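PDB 1YZV: hypothetical protein from Trypanosoma cruzi, which is of unknown function but belongs to the isochorismatase superfamily and is probably a hydrolase of that kind, possibly a ribonuclease. Local coordinates for residues 26-31 / 78-83; 46-51 / 198-203; 129-132 / 137-140. All blocks are in the same frame, centred on the assembly; numbering follows the deposited sequence.

Contact 1: residues 26-31 / 78-83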
ATOM      1  N   CYS A  26     -18.519   5.704 -15.988  1.00 26.21           N
ATOM      2  CA  CYS A  26     -17.962   7.047 -16.101  1.00 26.99           C
ATOM      3  C   CYS A  26     -17.303   7.292 -17.452  1.00 23.35           C
ATOM      4  O   CYS A  26     -16.192   6.831 -17.689  1.00 23.76           O
ATOM      5  CB  CYS A  26     -16.915   7.240 -15.010  1.00 26.17           C
ATOM      6  SG  CYS A  26     -16.605   8.869 -14.535  1.00 36.53           S
ATOM      7  N   ASP A  27     -18.006   7.988 -18.339  1.00 25.43           N
ATOM      8  CA  ASP A  27     -17.367   8.671 -19.490  1.00 24.00           C
ATOM      9  C   ASP A  27     -16.491   7.763 -20.401  1.00 24.94           C
ATOM     10  O   ASP A  27     -15.405   8.157 -20.847  1.00 23.09           O
ATOM     11  CB  ASP A  27     -16.512   9.842 -18.962  1.00 23.84           C
ATOM     12  CG  ASP A  27     -17.312  10.884 -18.180  1.00 27.49           C
ATOM     13  OD1 ASP A  27     -18.561  10.748 -18.002  1.00 24.56           O
ATOM     14  OD2 ASP A  27     -16.626  11.739 -17.536  1.00 29.02           O
ATOM     15  N   ILE A  28     -17.001   6.581 -20.746  1.00 24.34           N
ATOM     16  CA  ILE A  28     -16.284   5.680 -21.636  1.00 26.26           C
ATOM     17  C   ILE A  28     -16.700   6.026 -23.057  1.00 26.51           C
ATOM     18  O   ILE A  28     -17.537   5.351 -23.652  1.00 27.00           O
ATOM     19  CB  ILE A  28     -16.548   4.200 -21.321  1.00 24.83           C
ATOM     20  CG1 ILE A  28     -16.157   3.929 -19.845  1.00 28.24           C
ATOM     21  CG2 ILE A  28     -15.738   3.297 -22.262  1.00 24.40           C
ATOM     22  CD1 ILE A  28     -16.313   2.505 -19.403  1.00 25.89           C
ATOM     23  N   GLN A  29     -16.117   7.109 -23.551  1.00 25.27           N
ATOM     24  CA  GLN A  29     -16.560   7.757 -24.783  1.00 28.20           C
ATOM     25  C   GLN A  29     -15.565   7.603 -25.929  1.00 27.34           C
ATOM     26  O   GLN A  29     -14.369   7.358 -25.715  1.00 25.17           O
ATOM     27  CB  GLN A  29     -16.806   9.255 -24.513  1.00 27.23           C
ATOM     28  CG  GLN A  29     -17.921   9.500 -23.523  1.00 25.54           C
ATOM     29  CD  GLN A  29     -17.824  10.892 -22.895  1.00 28.56           C
ATOM     30  OE1 GLN A  29     -17.572  11.022 -21.693  1.00 24.89           O
ATOM     31  NE2 GLN A  29     -18.059  11.934 -23.703  1.00 25.61           N
ATOM     32  N   GLU A  30     -16.070   7.837 -27.145  1.00 31.73           N
ATOM     33  CA  GLU A  30     -15.333   7.580 -28.373  1.00 32.17           C
ATOM     34  C   GLU A  30     -13.970   8.242 -28.406  1.00 32.16           C
ATOM     35  O   GLU A  30     -12.992   7.600 -28.761  1.00 34.09           O
ATOM     36  CB  GLU A  30     -16.167   7.948 -29.644  1.00 33.51           C
ATOM     37  CG  GLU A  30     -17.420   7.042 -29.909  1.00 37.84           C
ATOM     38  CD  GLU A  30     -17.115   5.552 -30.279  1.00 44.69           C
ATOM     39  OE1 GLU A  30     -15.933   5.129 -30.289  1.00 51.57           O
ATOM     40  OE2 GLU A  30     -18.077   4.768 -30.491  1.00 40.33           O
ATOM     41  N   LYS A  31     -13.851   9.493 -27.986  1.00 32.51           N
ATOM     42  CA  LYS A  31     -12.557  10.160 -28.179  1.00 36.01           C
ATOM     43  C   LYS A  31     -11.452   9.689 -27.224  1.00 34.63           C
ATOM     44  O   LYS A  31     -10.281   9.850 -27.518  1.00 35.11           O
ATOM     45  CB  LYS A  31     -12.690  11.685 -28.165  1.00 39.89           C
ATOM     46  CG  LYS A  31     -13.378  12.239 -29.463  1.00 50.82           C
ATOM     47  CD  LYS A  31     -12.782  11.634 -30.764  1.00 56.67           C
ATOM     48  CE  LYS A  31     -13.001  12.521 -31.997  1.00 61.31           C
ATOM     49  NZ  LYS A  31     -11.732  12.639 -32.835  1.00 63.68           N
ATOM     50  N   ALA A  78     -19.653   2.821 -28.893  1.00 28.95           N
ATOM     51  CA  ALA A  78     -20.632   1.928 -29.529  1.00 29.32           C
ATOM     52  C   ALA A  78     -20.379   0.455 -29.252  1.00 29.53           C
ATOM     53  O   ALA A  78     -21.265  -0.364 -29.483  1.00 31.13           O
ATOM     54  CB  ALA A  78     -20.643   2.159 -31.036  1.00 31.86           C
ATOM     55  N   ASP A  79     -19.197   0.103 -28.742  1.00 29.21           N
ATOM     56  CA  ASP A  79     -18.912  -1.280 -28.383  1.00 27.82           C
ATOM     57  C   ASP A  79     -19.591  -1.651 -27.055  1.00 27.06           C
ATOM     58  O   ASP A  79     -19.630  -2.809 -26.705  1.00 26.61           O
ATOM     59  CB  ASP A  79     -17.407  -1.502 -28.231  1.00 29.07           C
ATOM     60  CG  ASP A  79     -16.665  -1.383 -29.524  1.00 37.62           C
ATOM     61  OD1 ASP A  79     -17.277  -1.641 -30.572  1.00 37.20           O
ATOM     62  OD2 ASP A  79     -15.478  -0.987 -29.464  1.00 46.67           O
ATOM     63  N   ILE A  80     -20.096  -0.675 -26.311  1.00 26.97           N
ATOM     64  CA  ILE A  80     -20.850  -0.964 -25.105  1.00 27.36           C
ATOM     65  C   ILE A  80     -22.306  -1.179 -25.463  1.00 28.02           C
ATOM     66  O   ILE A  80     -22.905  -0.333 -26.106  1.00 27.03           O
ATOM     67  CB  ILE A  80     -20.708   0.183 -24.047  1.00 27.46           C
ATOM     68  CG1 ILE A  80     -19.257   0.292 -23.604  1.00 24.48           C
ATOM     69  CG2 ILE A  80     -21.629  -0.063 -22.837  1.00 28.85           C
ATOM     70  CD1 ILE A  80     -18.953   1.488 -22.645  1.00 28.41           C
ATOM     71  N   ARG A  81     -22.886  -2.274 -24.988  1.00 28.99           N
ATOM     72  CA  ARG A  81     -24.297  -2.553 -25.189  1.00 32.14           C
ATOM     73  C   ARG A  81     -25.048  -2.143 -23.952  1.00 29.88           C
ATOM     74  O   ARG A  81     -25.059  -2.880 -22.967  1.00 27.80           O
ATOM     75  CB  ARG A  81     -24.520  -4.052 -25.465  1.00 34.96           C
ATOM     76  CG  ARG A  81     -23.837  -4.533 -26.752  1.00 40.66           C
ATOM     77  CD  ARG A  81     -23.977  -6.059 -26.920  1.00 48.04           C
ATOM     78  NE  ARG A  81     -23.213  -6.556 -28.072  1.00 59.15           N
ATOM     79  CZ  ARG A  81     -23.649  -6.559 -29.346  1.00 69.34           C
ATOM     80  NH1 ARG A  81     -24.866  -6.094 -29.665  1.00 69.24           N
ATOM     81  NH2 ARG A  81     -22.858  -7.026 -30.322  1.00 66.38           N
ATOM     82  N   LEU A  82     -25.499  -0.891 -23.914  1.00 29.06           N
ATOM     83  CA  LEU A  82     -26.112  -0.381 -22.713  1.00 28.47           C
ATOM     84  C   LEU A  82     -27.390  -1.147 -22.458  1.00 30.43           C
ATOM     85  O   LEU A  82     -28.121  -1.469 -23.406  1.00 27.74           O
ATOM     86  CB  LEU A  82     -26.454   1.100 -22.890  1.00 31.74           C
ATOM     87  CG  LEU A  82     -25.231   2.014 -22.952  1.00 30.01           C
ATOM     88  CD1 LEU A  82     -25.686   3.420 -23.291  1.00 34.79           C
ATOM     89  CD2 LEU A  82     -24.471   1.939 -21.637  1.00 29.44           C
ATOM     90  N   PRO A  83     -27.721  -1.377 -21.190  1.00 27.97           N
ATOM     91  CA  PRO A  83     -29.066  -1.916 -20.947  1.00 30.88           C
ATOM     92  C   PRO A  83     -30.148  -0.956 -21.434  1.00 28.17           C
ATOM     93  O   PRO A  83     -29.912   0.269 -21.429  1.00 28.55           O
ATOM     94  CB  PRO A  83     -29.134  -2.042 -19.417  1.00 30.34           C
ATOM     95  CG  PRO A  83     -27.815  -1.737 -18.909  1.00 29.38           C
ATOM     96  CD  PRO A  83     -26.997  -1.097 -19.950  1.00 29.61           C
TER

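Contact 2: residues 46-51 / 198-203. With SO4 (sulfate ion), chain B.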
ATOM      1  N   ALA A  46     -17.783  -2.649 -18.759  1.00 21.54           N
ATOM      2  CA  ALA A  46     -19.095  -2.007 -18.926  1.00 22.54           C
ATOM      3  C   ALA A  46     -20.177  -3.014 -19.371  1.00 22.81           C
ATOM      4  O   ALA A  46     -21.294  -3.044 -18.817  1.00 24.59           O
ATOM      5  CB  ALA A  46     -19.011  -0.830 -19.899  1.00 23.69           C
ATOM      6  N   ASN A  47     -19.800  -3.874 -20.310  1.00 22.69           N
ATOM      7  CA  ASN A  47     -20.643  -4.959 -20.793  1.00 21.84           C
ATOM      8  C   ASN A  47     -20.925  -6.078 -19.793  1.00 23.53           C
ATOM      9  O   ASN A  47     -22.051  -6.565 -19.672  1.00 22.70           O
ATOM     10  CB  ASN A  47     -20.065  -5.529 -22.082  1.00 25.84           C
ATOM     11  CG  ASN A  47     -20.315  -4.629 -23.275  1.00 23.73           C
ATOM     12  OD1 ASN A  47     -21.297  -3.883 -23.293  1.00 26.88           O
ATOM     13  ND2 ASN A  47     -19.368  -4.615 -24.236  1.00 23.06           N
ATOM     14  N   ARG A  48     -19.920  -6.403 -18.991  1.00 21.98           N
ATOM     15  CA  ARG A  48     -20.089  -7.374 -17.939  1.00 23.13           C
ATOM     16  C   ARG A  48     -21.101  -6.892 -16.901  1.00 23.72           C
ATOM     17  O   ARG A  48     -21.995  -7.642 -16.456  1.00 23.51           O
ATOM     18  CB  ARG A  48     -18.719  -7.628 -17.286  1.00 20.72           C
ATOM     19  CG  ARG A  48     -18.787  -8.424 -16.028  1.00 22.71           C
ATOM     20  CD  ARG A  48     -17.405  -8.868 -15.599  1.00 22.08           C
ATOM     21  NE  ARG A  48     -16.913  -9.978 -16.400  1.00 17.62           N
ATOM     22  CZ  ARG A  48     -15.746 -10.585 -16.188  1.00 21.29           C
ATOM     23  NH1 ARG A  48     -14.931 -10.165 -15.200  1.00 22.94           N
ATOM     24  NH2 ARG A  48     -15.443 -11.676 -16.883  1.00 25.32           N
ATOM     25  N   PHE A  49     -20.923  -5.655 -16.452  1.00 20.92           N
ATOM     26  CA  PHE A  49     -21.873  -5.070 -15.479  1.00 24.07           C
ATOM     27  C   PHE A  49     -23.255  -4.792 -16.065  1.00 25.47           C
ATOM     28  O   PHE A  49     -24.267  -4.890 -15.357  1.00 24.57           O
ATOM     29  CB  PHE A  49     -21.300  -3.800 -14.860  1.00 22.84           C
ATOM     30  CG  PHE A  49     -20.061  -4.037 -13.987  1.00 23.80           C
ATOM     31  CD1 PHE A  49     -19.993  -5.101 -13.123  1.00 27.22           C
ATOM     32  CD2 PHE A  49     -19.080  -3.056 -13.896  1.00 22.89           C
ATOM     33  CE1 PHE A  49     -18.886  -5.268 -12.265  1.00 25.26           C
ATOM     34  CE2 PHE A  49     -17.976  -3.208 -13.067  1.00 22.12           C
ATOM     35  CZ  PHE A  49     -17.881  -4.313 -12.245  1.00 22.27           C
ATOM     36  N   ALA A  50     -23.304  -4.525 -17.372  1.00 25.85           N
ATOM     37  CA  ALA A  50     -24.602  -4.420 -18.066  1.00 25.79           C
ATOM     38  C   ALA A  50     -25.339  -5.743 -17.990  1.00 25.49           C
ATOM     39  O   ALA A  50     -26.513  -5.755 -17.637  1.00 24.55           O
ATOM     40  CB  ALA A  50     -24.438  -3.956 -19.522  1.00 26.18           C
ATOM     41  N   GLY A  51     -24.640  -6.851 -18.257  1.00 24.73           N
ATOM     42  CA  GLY A  51     -25.223  -8.172 -18.146  1.00 25.09           C
ATOM     43  C   GLY A  51     -25.636  -8.514 -16.720  1.00 25.75           C
ATOM     44  O   GLY A  51     -26.712  -9.071 -16.472  1.00 22.81           O
ATOM     45  N   GLN A 198     -16.309 -15.240 -19.900  1.00 31.84           N
ATOM     46  CA  GLN A 198     -15.799 -14.378 -20.947  1.00 26.70           C
ATOM     47  C   GLN A 198     -14.432 -13.867 -20.533  1.00 28.58           C
ATOM     48  O   GLN A 198     -14.172 -13.748 -19.354  1.00 27.68           O
ATOM     49  CB  GLN A 198     -16.777 -13.245 -21.198  1.00 27.59           C
ATOM     50  CG  GLN A 198     -18.123 -13.747 -21.568  1.00 26.52           C
ATOM     51  CD  GLN A 198     -19.122 -12.657 -21.853  1.00 31.39           C
ATOM     52  OE1 GLN A 198     -19.573 -11.962 -20.955  1.00 35.78           O
ATOM     53  NE2 GLN A 198     -19.562 -12.582 -23.094  1.00 43.73           N
ATOM     54  N   THR A 199     -13.532 -13.636 -21.498  1.00 25.44           N
ATOM     55  CA  THR A 199     -12.138 -13.268 -21.188  1.00 27.28           C
ATOM     56  C   THR A 199     -11.881 -11.805 -21.531  1.00 26.64           C
ATOM     57  O   THR A 199     -12.363 -11.308 -22.554  1.00 26.71           O
ATOM     58  CB  THR A 199     -11.165 -14.223 -21.984  1.00 30.39           C
ATOM     59  OG1 THR A 199     -11.583 -14.243 -23.331  1.00 42.88           O
ATOM     60  CG2 THR A 199     -11.299 -15.638 -21.512  1.00 29.37           C
ATOM     61  N   HIS A 200     -11.136 -11.085 -20.691  1.00 22.85           N
ATOM     62  CA  HIS A 200     -10.850  -9.670 -20.982  1.00 23.28           C
ATOM     63  C   HIS A 200     -10.137  -9.626 -22.320  1.00 22.89           C
ATOM     64  O   HIS A 200      -9.236 -10.425 -22.549  1.00 21.27           O
ATOM     65  CB  HIS A 200      -9.919  -9.042 -19.936  1.00 21.43           C
ATOM     66  CG  HIS A 200     -10.544  -8.817 -18.598  1.00 24.06           C
ATOM     67  ND1 HIS A 200     -10.801  -9.845 -17.707  1.00 25.35           N
ATOM     68  CD2 HIS A 200     -10.963  -7.676 -17.990  1.00 27.55           C
ATOM     69  CE1 HIS A 200     -11.324  -9.340 -16.603  1.00 25.45           C
ATOM     70  NE2 HIS A 200     -11.401  -8.027 -16.733  1.00 24.42           N
ATOM     71  N   PRO A 201     -10.387  -8.594 -23.125  1.00 27.04           N
ATOM     72  CA  PRO A 201      -9.595  -8.500 -24.360  1.00 25.53           C
ATOM     73  C   PRO A 201      -8.102  -8.298 -24.148  1.00 26.88           C
ATOM     74  O   PRO A 201      -7.310  -8.630 -25.028  1.00 24.36           O
ATOM     75  CB  PRO A 201     -10.171  -7.270 -25.069  1.00 27.03           C
ATOM     76  CG  PRO A 201     -11.181  -6.707 -24.233  1.00 27.64           C
ATOM     77  CD  PRO A 201     -11.478  -7.610 -23.082  1.00 26.10           C
ATOM     78  N   ILE A 202      -7.725  -7.602 -23.078  1.00 25.77           N
ATOM     79  CA  ILE A 202      -6.339  -7.456 -22.730  1.00 27.22           C
ATOM     80  C   ILE A 202      -6.152  -8.130 -21.367  1.00 29.04           C
ATOM     81  O   ILE A 202      -6.839  -7.801 -20.409  1.00 23.92           O
ATOM     82  CB  ILE A 202      -5.939  -5.963 -22.599  1.00 27.03           C
ATOM     83  CG1 ILE A 202      -6.297  -5.157 -23.864  1.00 30.64           C
ATOM     84  CG2 ILE A 202      -4.431  -5.831 -22.239  1.00 31.49           C
ATOM     85  CD1 ILE A 202      -6.402  -3.644 -23.578  1.00 33.43           C
ATOM     86  N   ARG A 203      -5.388  -9.203 -21.385  1.00 31.66           N
ATOM     87  CA  ARG A 203      -4.832  -9.869 -20.205  1.00 40.32           C
ATOM     88  C   ARG A 203      -4.787  -9.103 -18.927  1.00 40.42           C
ATOM     89  O   ARG A 203      -4.027  -8.145 -18.872  1.00 42.30           O
ATOM     90  CB  ARG A 203      -3.366 -10.116 -20.540  1.00 46.51           C
ATOM     91  CG  ARG A 203      -2.556 -10.741 -19.463  1.00 56.36           C
ATOM     92  CD  ARG A 203      -1.813  -9.797 -18.501  1.00 67.63           C
ATOM     93  NE  ARG A 203      -1.090 -10.530 -17.453  1.00 66.43           N
ATOM     94  CZ  ARG A 203      -0.306  -9.943 -16.559  1.00 68.78           C
ATOM     95  NH1 ARG A 203      -0.135  -8.621 -16.568  1.00 75.17           N
ATOM     96  NH2 ARG A 203       0.310 -10.676 -15.645  1.00 74.05           N
TER
HETATM   97  S   SO4 B 400      -8.963 -13.016 -17.965  1.00 43.45           S
HETATM   98  O1  SO4 B 400     -10.376 -12.699 -18.333  1.00 35.08           O
HETATM   99  O2  SO4 B 400      -8.795 -13.351 -16.526  1.00 47.93           O
HETATM  100  O3  SO4 B 400      -8.023 -11.879 -18.197  1.00 41.68           O
HETATM  101  O4  SO4 B 400      -8.502 -14.113 -18.795  1.00 41.18           O
HETATM  102  O   HOH W   1     -18.272 -10.466 -18.831  1.00 26.01           O

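Contact 3: residues 129-132 / 137-140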
ATOM      1  N   ALA A 129     -14.816  10.297  -4.319  1.00 20.70           N
ATOM      2  CA  ALA A 129     -14.767  11.238  -3.231  1.00 20.75           C
ATOM      3  C   ALA A 129     -16.147  11.796  -2.922  1.00 20.30           C
ATOM      4  O   ALA A 129     -16.515  11.927  -1.753  1.00 20.97           O
ATOM      5  CB  ALA A 129     -13.772  12.379  -3.543  1.00 21.55           C
ATOM      6  N   ALA A 130     -16.874  12.202  -3.959  1.00 20.16           N
ATOM      7  CA  ALA A 130     -18.236  12.743  -3.799  1.00 22.09           C
ATOM      8  C   ALA A 130     -19.216  11.716  -3.170  1.00 23.99           C
ATOM      9  O   ALA A 130     -19.994  12.052  -2.274  1.00 23.62           O
ATOM     10  CB  ALA A 130     -18.762  13.227  -5.153  1.00 24.17           C
ATOM     11  N   LEU A 131     -19.123  10.449  -3.582  1.00 22.09           N
ATOM     12  CA  LEU A 131     -19.912   9.385  -3.001  1.00 22.93           C
ATOM     13  C   LEU A 131     -19.537   9.142  -1.545  1.00 25.11           C
ATOM     14  O   LEU A 131     -20.403   8.930  -0.692  1.00 24.15           O
ATOM     15  CB  LEU A 131     -19.768   8.077  -3.816  1.00 23.09           C
ATOM     16  CG  LEU A 131     -20.437   8.152  -5.187  1.00 22.73           C
ATOM     17  CD1 LEU A 131     -19.938   7.020  -6.065  1.00 21.81           C
ATOM     18  CD2 LEU A 131     -21.988   8.093  -5.034  1.00 25.19           C
ATOM     19  N   LEU A 132     -18.261   9.271  -1.230  1.00 24.69           N
ATOM     20  CA  LEU A 132     -17.861   9.116   0.155  1.00 27.43           C
ATOM     21  C   LEU A 132     -18.439  10.246   0.996  1.00 30.18           C
ATOM     22  O   LEU A 132     -18.856  10.011   2.131  1.00 26.65           O
ATOM     23  CB  LEU A 132     -16.356   9.078   0.309  1.00 27.39           C
ATOM     24  CG  LEU A 132     -15.619   7.782  -0.072  1.00 25.78           C
ATOM     25  CD1 LEU A 132     -14.148   7.992   0.169  1.00 31.03           C
ATOM     26  CD2 LEU A 132     -16.171   6.601   0.750  1.00 30.58           C
ATOM     27  N   LYS A 137     -21.102   3.448   0.140  1.00 25.09           N
ATOM     28  CA  LYS A 137     -20.015   2.503  -0.123  1.00 25.18           C
ATOM     29  C   LYS A 137     -19.724   2.596  -1.595  1.00 22.55           C
ATOM     30  O   LYS A 137     -20.642   2.737  -2.414  1.00 26.45           O
ATOM     31  CB  LYS A 137     -20.451   1.060   0.236  1.00 24.89           C
ATOM     32  CG  LYS A 137     -19.343  -0.029  -0.059  1.00 27.25           C
ATOM     33  CD  LYS A 137     -19.816  -1.438   0.344  1.00 33.92           C
ATOM     34  CE  LYS A 137     -19.710  -1.695   1.872  1.00 36.19           C
ATOM     35  NZ  LYS A 137     -20.780  -2.656   2.353  1.00 34.37           N
ATOM     36  N   VAL A 138     -18.457   2.667  -1.944  1.00 26.19           N
ATOM     37  CA  VAL A 138     -18.077   2.740  -3.358  1.00 22.83           C
ATOM     38  C   VAL A 138     -16.914   1.785  -3.661  1.00 23.26           C
ATOM     39  O   VAL A 138     -15.940   1.700  -2.904  1.00 22.47           O
ATOM     40  CB  VAL A 138     -17.847   4.224  -3.846  1.00 26.80           C
ATOM     41  CG1 VAL A 138     -16.975   4.990  -2.956  1.00 30.40           C
ATOM     42  CG2 VAL A 138     -17.321   4.278  -5.286  1.00 29.11           C
ATOM     43  N   VAL A 139     -17.096   0.950  -4.684  1.00 20.50           N
ATOM     44  CA  VAL A 139     -16.109  -0.052  -5.052  1.00 21.50           C
ATOM     45  C   VAL A 139     -15.666   0.228  -6.456  1.00 20.60           C
ATOM     46  O   VAL A 139     -16.522   0.384  -7.360  1.00 22.88           O
ATOM     47  CB  VAL A 139     -16.706  -1.470  -4.938  1.00 22.87           C
ATOM     48  CG1 VAL A 139     -15.609  -2.549  -5.161  1.00 22.53           C
ATOM     49  CG2 VAL A 139     -17.301  -1.603  -3.588  1.00 28.07           C
ATOM     50  N   ILE A 140     -14.374   0.477  -6.601  1.00 21.14           N
ATOM     51  CA  ILE A 140     -13.794   0.765  -7.890  1.00 21.21           C
ATOM     52  C   ILE A 140     -13.518  -0.607  -8.575  1.00 20.23           C
ATOM     53  O   ILE A 140     -12.830  -1.444  -8.014  1.00 23.24           O
ATOM     54  CB  ILE A 140     -12.488   1.591  -7.760  1.00 20.78           C
ATOM     55  CG1 ILE A 140     -12.661   2.805  -6.850  1.00 25.33           C
ATOM     56  CG2 ILE A 140     -11.935   1.982  -9.113  1.00 20.69           C
ATOM     57  CD1 ILE A 140     -13.681   3.754  -7.303  1.00 25.67           C
TER

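Contact 1: residues 26-31 / 78-83
The carboxylate of E30 is the flat group of this contact, and A78 meets it at a single oxygen. The backbone N of A78 gives its hydrogen to E30 OE2 at 3.0 Å in a nearly straight bond (167°), coming from above the carboxylate plane, about 43° out of it. The CB of A78 lies 3.7 Å from E30 OE2, so amide and methyl both rest against one oxygen. A bend at chi2 (-67°) brings the carboxylate round to the 78-83 loop, although the CB of E30 does not point there. Glutamate is long enough to span this gap, and the small A78 puts only a methyl beside the oxygen that its amide binds; both residues are exposed.

Deeper in, the contact becomes apolar. I28 and I80 point toward each other and cross at about a right angle: the CD1 of I80, at the end of an extended side chain, sits 3.7 Å from I28 CG2 and 3.9 Å from I28 CB. Branched isoleucines suit this buried spot, since I28 also packs on W116 and F118 and I80 on V43 and A46.

I28 is the centre of an inverse gamma turn, closed by a weak bond from Q29 N to D27 O, which turns the chain just after strand 20-26. D27, next to it, forms a salt bridge with K91 and packs on C123. This grouping, with D27 and K91 at the ends of strands 20-26 and 87-91 and C123 near the start of helix 120-133, is consistent with the Asp-Lys-Cys triad of isochorismatase-like hydrolases, in whose parallel-sheet fold the turn would border the probable active site.

Contact 2: residues 46-51 / 198-203
R48 reaches from its helix to the chain after helix 189-197, meeting Q198 and H200 without a direct hydrogen bond to either. R48 NH2 lies 3.5 Å from the backbone O of Q198, which sits at the guanidinium edge near its plane, but the angle is poor for bonding. R48 NH1 approaches H200 CE1 obliquely at 4.0 Å, with the guanidinium and imidazole planes 76° apart. A water makes the firmer link: it accepts from R48 NE at 2.8 Å and donates to Q198 OE1 at 2.9 Å. Arginine suits the place because its chain runs out extended and then bends at chi3 (-76°), presenting three nitrogens to different partners.

Outside the two segments, S173 OG and the backbone O of L195 bond R48 NH1 and NH2 respectively and so help fix the guanidinium's rotation. H200 is gripped likewise. Its NE2 bonds D143 OD2, while its ND1 donates almost straight (175°) to sulfate O1 at 3.0 Å, which lies at the ring edge in its plane, and the backbone N of H200 reaches the same oxygen, also at 3.0 Å. With anionic partners at both ring nitrogens, the imidazole may well be protonated. The sulfate probably comes from the crystallisation liquor.

In the fold, helix 39-56 is flanked here by helix 173-181, which F49 touches through S173, I176 and L177, and by the C-terminal segment, whose H200 ring meets F44. F49 also turns inward to W116 and F23, seating the helix on strands 110-118 and 20-26.

Contact 3: residues 129-132 / 137-140
A beta-alpha-beta unit runs through strand 110-118, helix 120-133 and strand 137-146, and V138 meets L131 and L132 where the last turn of helix 120-133 lies over the start of strand 137-146. The two leucines share one valine. L131 CD1 rests 3.9 Å from V138 CG2 and 4.1 Å from V138 CB, while L132 CD2 comes to 4.1 Å from V138 CG1. Each methyl of the valine thus has its own leucine, and both leucine side chains cross it at about a right angle.

The torsions explain the division. V138 holds CG1 in the crowded position between its backbone N and carbonyl carbon (chi1 49°), which turns CG1 toward L132 and leaves CG2, anti to the backbone N, facing L131. L131 starts out toward the strand; L132 begins off to the side, and only its branched end swings closer. A beta-branched valine fits an extended strand and presents a short, blunt knob, whereas leucines, flexible beyond CB, can reach down from a helix. The contact is wholly apolar and buried.

Around it, V138 is bonded through its backbone to G167 and Y169, and K137 to E111 and V113, so the strand is held between neighbours on both sides of the parallel sheet. The leucines also reach beyond the valine: L131 to V113 and the loop residue L97, L132 to C168 and the loop residue W163. L132 further meets R11 of the third subunit, and A129 meets L12 of that subunit, so this helix end lies at a boundary between chains as well as over strands 110-118 and 168-171.

Contacts 1 and 2 are neighbours, their centres about 13 Å apart, and they interleave along the chain: 46-51 falls between 26-31 and 78-83. N47 of helix 39-56 joins them, its OD1 lying 2.8 Å from R81 N and its ND2 3.1 Å from D79 O, both probable hydrogen bonds. Contact 3 is nested in the long excursion between the two segments of contact 2, yet its centre lies about 22 Å from that of contact 2 and 21 Å from that of contact 1, across the chain's centre. Strand 110-118 is common ground: W116 backs the first two contacts, V113 and L115 the third. Helices 39-56 and 120-133 thus cover opposite faces of one parallel sheet, with contact 1 at a strand end beside the first.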